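Dextranase (PDB 6NZS) catalyses the endohydrolysis of alpha-1,6-glucosidic linkages in dextran, as a member of glycoside hydrolase family 49. Local coordinates at residues K71-E76 against S363-T368. Sequence-based numbering, arbitrary orientation.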
loop_
_atom_site.group_PDB
_atom_site.type_symbol
_atom_site.label_atom_id
_atom_site.label_comp_id
_atom_site.label_asym_id
_atom_site.label_seq_id
_atom_site.Cartn_x
_atom_site.Cartn_y
_atom_site.Cartn_z
ATOM N N LYS A 71 -10.249 22.628 2.288
ATOM C CA LYS A 71 -9.275 22.143 3.253
ATOM C C LYS A 71 -8.227 21.271 2.564
ATOM O O LYS A 71 -8.400 20.823 1.429
ATOM C CB LYS A 71 -9.971 21.319 4.338
ATOM C CG LYS A 71 -10.550 20.003 3.843
ATOM C CD LYS A 71 -11.117 19.176 4.987
ATOM C CE LYS A 71 -11.775 17.909 4.458
ATOM N NZ LYS A 71 -12.404 17.111 5.551
ATOM N N GLU A 72 -7.131 21.026 3.275
ATOM C CA GLU A 72 -6.101 20.143 2.750
ATOM C C GLU A 72 -6.640 18.723 2.656
ATOM O O GLU A 72 -7.383 18.261 3.527
ATOM C CB GLU A 72 -4.866 20.171 3.647
ATOM C CG GLU A 72 -4.039 21.444 3.520
ATOM C CD GLU A 72 -2.726 21.352 4.269
ATOM O OE1 GLU A 72 -2.724 20.826 5.401
ATOM O OE2 GLU A 72 -1.696 21.801 3.723
ATOM N N ASP A 73 -6.274 18.030 1.576
ATOM C CA ASP A 73 -6.663 16.639 1.405
ATOM C C ASP A 73 -5.479 15.683 1.341
ATOM O O ASP A 73 -5.691 14.481 1.150
ATOM C CB ASP A 73 -7.582 16.459 0.182
ATOM C CG ASP A 73 -6.945 16.918 -1.126
ATOM O OD1 ASP A 73 -5.702 16.997 -1.211
ATOM O OD2 ASP A 73 -7.703 17.202 -2.079
ATOM N N GLY A 74 -4.251 16.175 1.515
ATOM C CA GLY A 74 -3.070 15.336 1.485
ATOM C C GLY A 74 -2.420 15.187 0.127
ATOM O O GLY A 74 -1.281 14.708 0.057
ATOM N N ALA A 75 -3.096 15.589 -0.946
ATOM C CA ALA A 75 -2.542 15.510 -2.289
ATOM C C ALA A 75 -1.882 16.803 -2.732
ATOM O O ALA A 75 -1.508 16.918 -3.903
ATOM C CB ALA A 75 -3.634 15.113 -3.286
ATOM N N GLU A 76 -1.701 17.763 -1.822
ATOM C CA GLU A 76 -1.187 19.072 -2.216
ATOM C C GLU A 76 0.212 18.976 -2.813
ATOM O O GLU A 76 0.456 19.478 -3.916
ATOM C CB GLU A 76 -1.214 20.032 -1.029
ATOM C CG GLU A 76 -2.601 20.578 -0.704
ATOM C CD GLU A 76 -3.503 19.573 0.001
ATOM O OE1 GLU A 76 -2.987 18.641 0.658
ATOM O OE2 GLU A 76 -4.734 19.721 -0.106
ATOM N N SER A 363 -2.392 6.366 -4.364
ATOM C CA SER A 363 -3.004 6.733 -3.084
ATOM C C SER A 363 -2.575 8.148 -2.682
ATOM O O SER A 363 -1.827 8.375 -1.728
ATOM C CB SER A 363 -2.645 5.704 -2.021
ATOM O OG SER A 363 -3.218 4.443 -2.328
ATOM N N TRP A 364 -3.089 9.127 -3.434
ATOM C CA TRP A 364 -2.626 10.504 -3.276
ATOM C C TRP A 364 -3.222 11.202 -2.058
ATOM O O TRP A 364 -2.524 11.968 -1.387
ATOM C CB TRP A 364 -2.945 11.295 -4.543
ATOM C CG TRP A 364 -2.439 10.636 -5.787
ATOM C CD1 TRP A 364 -3.184 9.990 -6.742
ATOM C CD2 TRP A 364 -1.074 10.549 -6.216
ATOM N NE1 TRP A 364 -2.366 9.519 -7.740
ATOM C CE2 TRP A 364 -1.068 9.847 -7.446
ATOM C CE3 TRP A 364 0.138 11.006 -5.692
ATOM C CZ2 TRP A 364 0.109 9.583 -8.151
ATOM C CZ3 TRP A 364 1.315 10.744 -6.391
ATOM C CH2 TRP A 364 1.289 10.038 -7.608
ATOM N N TYR A 365 -4.507 10.977 -1.783
ATOM C CA TYR A 365 -5.178 11.647 -0.678
ATOM C C TYR A 365 -4.721 11.066 0.658
ATOM O O TYR A 365 -4.307 9.910 0.744
ATOM C CB TYR A 365 -6.690 11.415 -0.782
ATOM C CG TYR A 365 -7.380 12.033 -1.976
ATOM C CD1 TYR A 365 -7.261 13.397 -2.254
ATOM C CD2 TYR A 365 -8.162 11.253 -2.824
ATOM C CE1 TYR A 365 -7.906 13.956 -3.345
ATOM C CE2 TYR A 365 -8.811 11.802 -3.918
ATOM C CZ TYR A 365 -8.676 13.155 -4.176
ATOM O OH TYR A 365 -9.321 13.705 -5.270
ATOM N N TRP A 366 -4.830 11.876 1.717
ATOM C CA TRP A 366 -4.811 11.321 3.062
ATOM C C TRP A 366 -5.938 10.303 3.207
ATOM O O TRP A 366 -6.883 10.260 2.413
ATOM C CB TRP A 366 -5.072 12.425 4.094
ATOM C CG TRP A 366 -3.935 13.362 4.317
ATOM C CD1 TRP A 366 -2.607 13.101 4.140
ATOM C CD2 TRP A 366 -4.021 14.727 4.751
ATOM N NE1 TRP A 366 -1.860 14.216 4.443
ATOM C CE2 TRP A 366 -2.704 15.227 4.823
ATOM C CE3 TRP A 366 -5.083 15.575 5.079
ATOM C CZ2 TRP A 366 -2.418 16.542 5.208
ATOM C CZ3 TRP A 366 -4.794 16.885 5.474
ATOM C CH2 TRP A 366 -3.474 17.350 5.531
ATOM N N GLN A 367 -5.848 9.493 4.262
ATOM C CA GLN A 367 -6.877 8.521 4.619
ATOM C C GLN A 367 -7.038 7.431 3.568
ATOM O O GLN A 367 -8.077 6.765 3.503
ATOM C CB GLN A 367 -8.216 9.194 4.963
ATOM C CG GLN A 367 -8.055 10.346 5.957
ATOM C CD GLN A 367 -9.378 10.931 6.406
ATOM O OE1 GLN A 367 -9.885 11.885 5.814
ATOM N NE2 GLN A 367 -9.948 10.355 7.454
ATOM N N THR A 368 -6.010 7.220 2.745
ATOM C CA THR A 368 -5.995 6.118 1.789
ATOM C C THR A 368 -5.307 4.903 2.412
ATOM O O THR A 368 -4.341 4.361 1.894
ATOM C CB THR A 368 -5.346 6.559 0.483
ATOM O OG1 THR A 368 -4.096 7.216 0.753
ATOM C CG2 THR A 368 -6.275 7.526 -0.230
#
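The indole of Trp366 lies flat against the backbone of Asp73 and Gly74. Gly74 CA sits over the five-membered ring in a CH-pi contact. Gly74 has a positive phi, which suits glycine, and its bare CA lets the indole come close. Trp366 CG is anti to its own carbonyl carbon (chi1 -74°), beside the backbone N, and this starts the indole off next to Asp73 O. The far end of the indole reaches Glu72, where Trp366 CH2 touches Glu72 OE1 at 3.6 Å. The Glu72 carboxylate stands nearly upright to the indole, at 83° between the planes. Its other oxygen, OE2, forms a salt bridge with Lys167.

One backbone bond joins the two loops: Trp366 N donates to Asp73 O at 2.8 Å. The Asp73 side chain turns to Tyr365. Asp73 OD2 meets Tyr365 CE1 at the ring edge, 3.5 Å away, with the two planes 67° apart. OD2 also takes a hydrogen bond from Tyr69 and a salt bridge from Arg61. Asp73 OD1 accepts from Ala75 N at 3.0 Å, closing an Asx turn. The Glu76 carboxylate takes two backbone N-H groups of the same loop, OE2 from Asp73 N and OE1 from Gly74 N, each through its syn lone pair. Glu76 OE2 also has a salt bridge to Lys66. Ala75 CB packs on Trp364 CB at 4.1 Å.

Ala75 is the N-cap of helix 76-81, whose first residue is Glu76, in the N-terminal Ig-like domain. The 363-368 loop links strands 351-361 and 371-372 of the beta-solenoid. The contact therefore forms part of the buried interface between the two domains.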